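Local coordinates for protein enoyl CoA hydratase/isomerase (Crotonase) (Legionella pneumophila subsp. pneumophila, PDB 3I47) that probably hydrates enoyl-CoA thioesters or isomerises their double bonds, as do related members of the crotonase family, at residues L91-S96 and G116-C121; I103-Q107 and L189-T193; I123-S129 and V180-D186. The contacts are given in a common frame with arbitrary orientation. Where two conformers were deposited one is given. Residue numbers count along the deposited sequence, not the author numbering.

Contact 1: L91-S96 and G116-C121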
loop_
_atom_site.group_PDB
_atom_site.type_symbol
_atom_site.label_atom_id
_atom_site.label_comp_id
_atom_site.label_asym_id
_atom_site.label_seq_id
_atom_site.Cartn_x
_atom_site.Cartn_y
_atom_site.Cartn_z
ATOM N N LEU A 91 4.455 8.907 -6.435
ATOM C CA LEU A 91 3.444 7.859 -6.239
ATOM C C LEU A 91 3.568 7.234 -4.850
ATOM O O LEU A 91 2.575 7.130 -4.119
ATOM C CB LEU A 91 3.524 6.773 -7.324
ATOM C CG LEU A 91 2.589 5.563 -7.126
ATOM C CD1 LEU A 91 1.089 5.980 -7.107
ATOM C CD2 LEU A 91 2.854 4.503 -8.191
ATOM N N MET A 92 4.777 6.828 -4.486
ATOM C CA MET A 92 4.957 6.166 -3.194
ATOM C C MET A 92 4.649 7.128 -2.048
ATOM O O MET A 92 4.035 6.728 -1.046
ATOM C CB MET A 92 6.366 5.596 -3.083
ATOM C CG MET A 92 6.661 4.555 -4.156
ATOM S SD MET A 92 6.302 2.873 -3.668
ATOM C CE MET A 92 7.573 2.653 -2.444
ATOM N N TYR A 93 5.057 8.388 -2.191
ATOM C CA TYR A 93 4.774 9.382 -1.165
ATOM C C TYR A 93 3.271 9.558 -1.013
ATOM O O TYR A 93 2.750 9.525 0.106
ATOM C CB TYR A 93 5.459 10.707 -1.486
ATOM C CG TYR A 93 5.294 11.734 -0.405
ATOM C CD1 TYR A 93 5.892 11.556 0.844
ATOM C CD2 TYR A 93 4.545 12.879 -0.625
ATOM C CE1 TYR A 93 5.747 12.510 1.851
ATOM C CE2 TYR A 93 4.393 13.842 0.381
ATOM C CZ TYR A 93 5.005 13.644 1.606
ATOM O OH TYR A 93 4.855 14.591 2.606
ATOM N N SER A 94 2.581 9.699 -2.142
ATOM C CA SER A 94 1.137 9.866 -2.127
ATOM C C SER A 94 0.413 8.684 -1.468
ATOM O O SER A 94 -0.538 8.890 -0.694
ATOM C CB SER A 94 0.633 10.122 -3.540
ATOM O OG SER A 94 1.054 11.419 -3.940
ATOM N N ILE A 95 0.866 7.459 -1.752
ATOM C CA ILE A 95 0.294 6.276 -1.085
ATOM C C ILE A 95 0.483 6.411 0.432
ATOM O O ILE A 95 -0.469 6.256 1.214
ATOM C CB ILE A 95 0.935 4.941 -1.582
ATOM C CG1 ILE A 95 0.553 4.664 -3.043
ATOM C CG2 ILE A 95 0.471 3.765 -0.691
ATOM C CD1 ILE A 95 1.461 3.622 -3.707
ATOM N N SER A 96 1.712 6.721 0.840
ATOM C CA SER A 96 2.053 6.760 2.280
ATOM C C SER A 96 1.304 7.859 3.037
ATOM O O SER A 96 1.043 7.736 4.247
ATOM C CB SER A 96 3.561 6.917 2.471
ATOM O OG SER A 96 3.998 8.229 2.179
ATOM N N GLY A 116 8.150 -2.385 -3.689
ATOM C CA GLY A 116 8.036 -1.134 -2.939
ATOM C C GLY A 116 6.592 -0.725 -2.693
ATOM O O GLY A 116 6.266 -0.221 -1.613
ATOM N N LEU A 117 5.719 -0.909 -3.682
ATOM C CA LEU A 117 4.310 -0.548 -3.495
ATOM C C LEU A 117 3.682 -1.275 -2.311
ATOM O O LEU A 117 2.919 -0.674 -1.550
ATOM C CB LEU A 117 3.475 -0.817 -4.748
ATOM C CG LEU A 117 3.789 -0.034 -6.015
ATOM C CD1 LEU A 117 2.707 -0.356 -7.041
ATOM C CD2 LEU A 117 3.862 1.479 -5.771
ATOM N N ALA A 118 4.018 -2.557 -2.150
ATOM C CA ALA A 118 3.536 -3.342 -1.015
ATOM C C ALA A 118 3.973 -2.709 0.305
ATOM O O ALA A 118 3.199 -2.645 1.248
ATOM C CB ALA A 118 4.030 -4.799 -1.108
ATOM N N ALA A 119 5.213 -2.222 0.366
ATOM C CA ALA A 119 5.716 -1.577 1.577
ATOM C C ALA A 119 5.093 -0.198 1.848
ATOM O O ALA A 119 4.947 0.203 3.003
ATOM C CB ALA A 119 7.246 -1.474 1.514
ATOM N N ALA A 120 4.732 0.539 0.793
ATOM C CA ALA A 120 4.176 1.874 0.960
ATOM C C ALA A 120 2.746 1.834 1.476
ATOM O O ALA A 120 2.298 2.761 2.164
ATOM C CB ALA A 120 4.221 2.628 -0.379
ATOM N N CYS A 121 2.028 0.776 1.107
ATOM C CA CYS A 121 0.654 0.579 1.583
ATOM C C CYS A 121 0.658 0.229 3.071
ATOM O O CYS A 121 1.648 -0.281 3.595
ATOM C CB CYS A 121 -0.034 -0.534 0.798
ATOM S SG CYS A 121 -0.450 -0.045 -0.900
#

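Contact 2: I103-Q107 and L189-T193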
loop_
_atom_site.group_PDB
_atom_site.type_symbol
_atom_site.label_atom_id
_atom_site.label_comp_id
_atom_site.label_asym_id
_atom_site.label_seq_id
_atom_site.Cartn_x
_atom_site.Cartn_y
_atom_site.Cartn_z
ATOM N N ILE A 103 -4.261 -0.888 0.865
ATOM C CA ILE A 103 -3.986 -2.329 0.860
ATOM C C ILE A 103 -3.384 -2.694 -0.481
ATOM O O ILE A 103 -3.946 -2.325 -1.524
ATOM C CB ILE A 103 -5.278 -3.156 1.047
ATOM C CG1 ILE A 103 -5.875 -2.892 2.430
ATOM C CG2 ILE A 103 -5.005 -4.657 0.857
ATOM C CD1 ILE A 103 -7.296 -3.401 2.575
ATOM N N ALA A 104 -2.259 -3.403 -0.454
ATOM C CA ALA A 104 -1.685 -4.002 -1.683
ATOM C C ALA A 104 -1.996 -5.490 -1.735
ATOM O O ALA A 104 -1.820 -6.188 -0.732
ATOM C CB ALA A 104 -0.173 -3.791 -1.727
ATOM N N MET A 105 -2.452 -5.975 -2.890
ATOM C CA MET A 105 -2.837 -7.376 -3.060
ATOM C C MET A 105 -1.865 -7.946 -4.090
ATOM O O MET A 105 -1.878 -7.516 -5.254
ATOM C CB MET A 105 -4.294 -7.473 -3.558
ATOM C CG MET A 105 -4.774 -8.880 -3.896
ATOM S SD MET A 105 -6.468 -8.976 -4.602
ATOM C CE MET A 105 -6.121 -9.847 -6.116
ATOM N N VAL A 106 -1.012 -8.872 -3.654
ATOM C CA VAL A 106 0.127 -9.300 -4.475
ATOM C C VAL A 106 0.072 -10.783 -4.844
ATOM O O VAL A 106 0.119 -11.656 -3.958
ATOM C CB VAL A 106 1.456 -9.039 -3.729
ATOM C CG1 VAL A 106 2.649 -9.467 -4.584
ATOM C CG2 VAL A 106 1.574 -7.565 -3.322
ATOM N N GLN A 107 0.005 -11.049 -6.149
ATOM C CA GLN A 107 0.120 -12.395 -6.706
ATOM C C GLN A 107 1.408 -12.482 -7.533
ATOM O O GLN A 107 1.890 -11.478 -8.072
ATOM C CB GLN A 107 -1.097 -12.720 -7.586
ATOM C CG GLN A 107 -0.972 -12.365 -9.105
ATOM C CD GLN A 107 -1.060 -10.866 -9.449
ATOM O OE1 GLN A 107 -1.044 -9.982 -8.572
ATOM N NE2 GLN A 107 -1.153 -10.573 -10.756
ATOM N N LEU A 189 -7.281 -15.258 -3.452
ATOM C CA LEU A 189 -6.636 -14.009 -3.068
ATOM C C LEU A 189 -7.584 -12.817 -3.211
ATOM O O LEU A 189 -7.714 -12.013 -2.279
ATOM C CB LEU A 189 -5.363 -13.793 -3.905
ATOM C CG LEU A 189 -4.594 -12.483 -3.685
ATOM C CD1 LEU A 189 -4.049 -12.378 -2.248
ATOM C CD2 LEU A 189 -3.442 -12.379 -4.692
ATOM N N LEU A 190 -8.240 -12.711 -4.370
ATOM C CA LEU A 190 -9.177 -11.618 -4.609
ATOM C C LEU A 190 -10.332 -11.634 -3.613
ATOM O O LEU A 190 -10.632 -10.621 -2.975
ATOM C CB LEU A 190 -9.715 -11.679 -6.052
ATOM C CG LEU A 190 -10.730 -10.591 -6.423
ATOM C CD1 LEU A 190 -10.131 -9.200 -6.285
ATOM C CD2 LEU A 190 -11.248 -10.805 -7.857
ATOM N N GLU A 191 -10.954 -12.799 -3.450
ATOM C CA GLU A 191 -12.096 -12.923 -2.547
ATOM C C GLU A 191 -11.709 -12.539 -1.118
ATOM O O GLU A 191 -12.424 -11.786 -0.452
ATOM C CB GLU A 191 -12.672 -14.343 -2.590
ATOM C CG GLU A 191 -13.371 -14.684 -3.917
ATOM C CD GLU A 191 -12.438 -15.188 -5.031
ATOM O OE1 GLU A 191 -12.992 -15.745 -6.001
ATOM O OE2 GLU A 191 -11.185 -15.043 -4.989
ATOM N N PHE A 192 -10.563 -13.036 -0.649
ATOM C CA PHE A 192 -10.070 -12.670 0.684
ATOM C C PHE A 192 -9.887 -11.150 0.821
ATOM O O PHE A 192 -10.318 -10.529 1.797
ATOM C CB PHE A 192 -8.733 -13.377 0.981
ATOM C CG PHE A 192 -8.154 -13.032 2.322
ATOM C CD1 PHE A 192 -7.351 -11.895 2.497
ATOM C CD2 PHE A 192 -8.430 -13.830 3.432
ATOM C CE1 PHE A 192 -6.831 -11.560 3.766
ATOM C CE2 PHE A 192 -7.908 -13.521 4.691
ATOM C CZ PHE A 192 -7.106 -12.379 4.866
ATOM N N THR A 193 -9.223 -10.562 -0.169
ATOM C CA THR A 193 -8.893 -9.149 -0.142
ATOM C C THR A 193 -10.141 -8.273 -0.153
ATOM O O THR A 193 -10.232 -7.319 0.620
ATOM C CB THR A 193 -7.974 -8.802 -1.329
ATOM O OG1 THR A 193 -6.753 -9.523 -1.170
ATOM C CG2 THR A 193 -7.668 -7.310 -1.355
#

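Contact 3: I123-S129 and V180-D186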
loop_
_atom_site.group_PDB
_atom_site.type_symbol
_atom_site.label_atom_id
_atom_site.label_comp_id
_atom_site.label_asym_id
_atom_site.label_seq_id
_atom_site.Cartn_x
_atom_site.Cartn_y
_atom_site.Cartn_z
ATOM N N ILE A 123 -1.124 -2.108 4.450
ATOM C CA ILE A 123 -1.331 -3.543 4.585
ATOM C C ILE A 123 -1.018 -4.187 3.245
ATOM O O ILE A 123 -1.401 -3.651 2.207
ATOM C CB ILE A 123 -2.794 -3.879 4.947
ATOM C CG1 ILE A 123 -3.188 -3.256 6.296
ATOM C CG2 ILE A 123 -3.026 -5.396 4.952
ATOM C CD1 ILE A 123 -4.720 -3.118 6.464
ATOM N N ALA A 124 -0.322 -5.320 3.265
ATOM C CA ALA A 124 -0.118 -6.092 2.048
ATOM C C ALA A 124 -0.559 -7.531 2.282
ATOM O O ALA A 124 -0.299 -8.117 3.344
ATOM C CB ALA A 124 1.356 -6.011 1.557
ATOM N N ILE A 125 -1.271 -8.069 1.295
ATOM C CA ILE A 125 -1.817 -9.411 1.326
ATOM C C ILE A 125 -1.203 -10.135 0.139
ATOM O O ILE A 125 -1.285 -9.638 -0.993
ATOM C CB ILE A 125 -3.354 -9.374 1.151
ATOM C CG1 ILE A 125 -4.027 -8.572 2.285
ATOM C CG2 ILE A 125 -3.920 -10.812 1.085
ATOM C CD1 ILE A 125 -5.519 -8.245 2.033
ATOM N N ALA A 126 -0.575 -11.283 0.387
ATOM C CA ALA A 126 0.075 -12.043 -0.678
ATOM C C ALA A 126 -0.560 -13.412 -0.842
ATOM O O ALA A 126 -0.999 -14.024 0.146
ATOM C CB ALA A 126 1.555 -12.189 -0.384
ATOM N N SER A 127 -0.616 -13.890 -2.081
ATOM C CA SER A 127 -0.935 -15.289 -2.334
ATOM C C SER A 127 0.283 -16.132 -1.933
ATOM O O SER A 127 1.414 -15.627 -1.869
ATOM C CB SER A 127 -1.263 -15.495 -3.816
ATOM O OG SER A 127 -0.144 -15.126 -4.583
ATOM N N THR A 128 0.055 -17.411 -1.648
ATOM C CA THR A 128 1.142 -18.281 -1.188
ATOM C C THR A 128 2.268 -18.384 -2.220
ATOM O O THR A 128 3.429 -18.604 -1.856
ATOM C CB THR A 128 0.629 -19.701 -0.842
ATOM O OG1 THR A 128 -0.007 -20.273 -1.984
ATOM C CG2 THR A 128 -0.367 -19.647 0.307
ATOM N N SER A 129 1.928 -18.201 -3.489
ATOM C CA SER A 129 2.905 -18.323 -4.575
ATOM C C SER A 129 3.626 -17.012 -4.922
ATOM O O SER A 129 4.481 -17.002 -5.820
ATOM C CB SER A 129 2.239 -18.921 -5.823
ATOM O OG SER A 129 1.893 -20.278 -5.607
ATOM N N VAL A 180 4.437 -8.383 4.214
ATOM C CA VAL A 180 3.013 -8.712 4.077
ATOM C C VAL A 180 2.485 -9.184 5.418
ATOM O O VAL A 180 3.227 -9.797 6.212
ATOM C CB VAL A 180 2.698 -9.752 2.962
ATOM C CG1 VAL A 180 3.295 -9.315 1.636
ATOM C CG2 VAL A 180 3.159 -11.108 3.318
ATOM N N GLN A 181 1.208 -8.899 5.664
ATOM C CA GLN A 181 0.574 -9.268 6.939
ATOM C C GLN A 181 -0.415 -10.417 6.839
ATOM O O GLN A 181 -0.923 -10.887 7.874
ATOM C CB GLN A 181 -0.129 -8.057 7.553
ATOM C CG GLN A 181 0.790 -6.924 7.983
ATOM C CD GLN A 181 0.767 -5.742 7.037
ATOM O OE1 GLN A 181 0.780 -5.901 5.823
ATOM N NE2 GLN A 181 0.741 -4.538 7.601
ATOM N N HIS A 182 -0.704 -10.856 5.607
ATOM C CA HIS A 182 -1.592 -11.977 5.340
ATOM C C HIS A 182 -1.059 -12.748 4.152
ATOM O O HIS A 182 -0.634 -12.150 3.163
ATOM C CB HIS A 182 -3.005 -11.488 4.995
ATOM C CG HIS A 182 -3.616 -10.636 6.059
ATOM N ND1 HIS A 182 -4.298 -11.163 7.132
ATOM C CD2 HIS A 182 -3.614 -9.292 6.232
ATOM C CE1 HIS A 182 -4.706 -10.178 7.913
ATOM N NE2 HIS A 182 -4.296 -9.034 7.396
ATOM N N CYS A 183 -1.093 -14.073 4.255
ATOM C CA CYS A 183 -0.627 -14.942 3.194
ATOM C C CYS A 183 -1.734 -15.975 3.019
ATOM O O CYS A 183 -2.050 -16.732 3.953
ATOM C CB CYS A 183 0.711 -15.562 3.605
ATOM S SG CYS A 183 1.507 -16.585 2.347
ATOM N N VAL A 184 -2.357 -15.970 1.846
ATOM C CA VAL A 184 -3.627 -16.675 1.630
ATOM C C VAL A 184 -3.586 -17.520 0.350
ATOM O O VAL A 184 -2.725 -17.303 -0.514
ATOM C CB VAL A 184 -4.815 -15.668 1.604
ATOM C CG1 VAL A 184 -4.897 -14.890 2.929
ATOM C CG2 VAL A 184 -4.664 -14.711 0.439
ATOM N N PRO A 185 -4.491 -18.514 0.211
ATOM C CA PRO A 185 -4.450 -19.387 -0.959
ATOM C C PRO A 185 -4.562 -18.635 -2.280
ATOM O O PRO A 185 -5.334 -17.680 -2.380
ATOM C CB PRO A 185 -5.670 -20.298 -0.750
ATOM C CG PRO A 185 -5.827 -20.344 0.737
ATOM C CD PRO A 185 -5.541 -18.935 1.156
ATOM N N ASP A 186 -3.785 -19.075 -3.272
ATOM C CA ASP A 186 -3.735 -18.437 -4.594
ATOM C C ASP A 186 -5.114 -18.158 -5.225
ATOM O O ASP A 186 -5.390 -17.050 -5.703
ATOM C CB ASP A 186 -2.934 -19.314 -5.571
ATOM C CG ASP A 186 -1.434 -19.379 -5.254
ATOM O OD1 ASP A 186 -0.956 -18.729 -4.308
ATOM O OD2 ASP A 186 -0.719 -20.096 -5.989
HETATM O O HOH W 1 -2.508 -21.691 -2.954
#

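Contact 1: L91-S96 and G116-C121
This is a buried helix-to-helix contact near the centre of the chain. It joins the C-terminal part of helix 78-97 to the end of helix 113-120. The two short segments run almost parallel, with axes 9.5 Å apart at an angle of 26°. The interface is apolar. The CA-to-CB bonds of Ala120 and Ile95 point toward the other helix, and Ile95 CG2 lies 3.9 Å from Ala120 CB. The same methyl, Ile95 CG2, is 3.9 Å from Cys121 SG, just where the second helix ends. One turn earlier, Met92 reaches across with its thioether. Met92 SD touches Leu117 CD2 at 3.5 Å and Ala120 CB at 3.9 Å, and Met92 CE meets Gly116 O at 3.3 Å. An ideal CB on Gly116 would sit only 3.2 Å from Met92 CE, so the missing side chain matters here. Leu117 CD2 also packs on Ile95 CD1 at 3.8 Å and on Leu91 CD2 at 4.0 Å. The backbones come nearest at the C-terminal ends, where Ser96 CA is 5.5 Å from Ala120 CA; both residues are small. Leu40 and Leu54 extend the core around Ile95. Helix 78-97 leads into strand 102-106, and helix 113-120 into strand 123-127. Helix 113-120 itself follows strands 102-106 and 109-111, a beta-beta-alpha unit. Repeated units of this kind build the spiral core of the crotonase fold.

Contact 2: I103-Q107 and L189-T193
Leu189 opens helix 189-201 with its CB directed at strand 102-106. Its CG lies 3.6 Å from Met105 CG, the tightest apolar pair of the contact. Leu189 CD2 reaches further along the strand, to 3.7 Å from Val106 O and 3.7 Å from Gln107 CB. The Gln107 amide takes no part in this, as its NE2 is hydrogen-bonded to Gly58 O. Leu189 also rests on Ile125 and Ser127 of strand 123-127 and on Val184 of strand 182-184, so it spans several strands.

Leu190 stands sideways to the strand and flanks the Met105 thioether. Met105 SD is 3.8 Å from Leu190 CA, and Met105 CE is 4.0 Å from Leu190 CB. Met105 can reach this far because its chi1 and chi2 are both t, which stretches the chain outward from the sheet. The CA-to-CB bonds of Ile103 and Met105 point toward the helix, while those of Ala104 and Val106 point away, toward the opposite layer. This is the alpha/beta layering of the crotonase fold, in which helices cover both faces of the sheet. The helix segment runs nearly antiparallel to the strand, at 165°, with axes 9.5 Å apart.

Phe192 turns aside to Val184 and His182. One turn after Leu189, Thr193 again points at the strand. Its chi1 is m, and its hydroxyl bonds back into the helix, with Thr193 OG1 donating to Leu189 O at 2.9 Å. The hydroxyl is thus satisfied within the helix, and Thr193 OG1 packs 3.4 Å from Met105 CG. Thr193 CG2 approaches Ile103 CG2 more loosely, at 4.4 Å.

Contact 3: I123-S129 and V180-D186
Strands 123-127 and 182-184 run parallel. Ala126 bonds both ways: Ala126 N donates to His182 O and Val184 N to Ala126 O, each at 2.9 Å. Before the pairing starts, Gln181 lends its side chain to the ladder. With chi1 m and chi2 near 104°, Gln181 OE1 accepts from Ala124 N at 2.8 Å, while Gln181 N donates to Ala124 O at 2.9 Å. The amide NE2 turns to Asp122 O. Ile123 and Ile125 share the m, t rotamer, and in it both meet the His182 ring. Ile123 CG2 sits at the ring edge, 4.1 Å from His182 CD2, and Ile125 CG1 is 4.0 Å from the same CD2. On the other face, Val180 CG1 packs on Ala124 CB at 3.8 Å and Ala126 CB at 3.9 Å.

Past the strands, chi1 m lays the Asp186 carboxylate beside Thr128 and Ser129. Asp186 OD1 accepts from Thr128 OG1 at 2.9 Å and Ser129 N at 3.0 Å. Asp186 OD2 accepts from Ser129 OG at 2.6 Å. Chi1 p places Thr128 OG1 to meet both Asp186 OD1 and a water that bridges to Asp186 N. This pairing adds the outermost strand, within this chain, to the main sheet of a crotonase fold.

In the fold
From the N terminus, residues 91-96 come first and 103-107 next. The chain then returns to 116-121, which closes contact 1, so contacts 1 and 2 cross. Segment 123-129 follows, and contact 3 opens only after contact 1 has closed. A long excursion ends at 180-186, which closes contact 3. Residues 189-193 then close contact 2, so contact 3 is nested within its loop. Contacts 2 and 3 meet in one sheet, where strands 102-106 and 123-127 are neighbours, and their centres are about 7 Å apart. Contact 1 lies on the opposite face from helix 189-201, where Ala118 and Cys121 meet Ala104. Together they join two helical layers through the sheet.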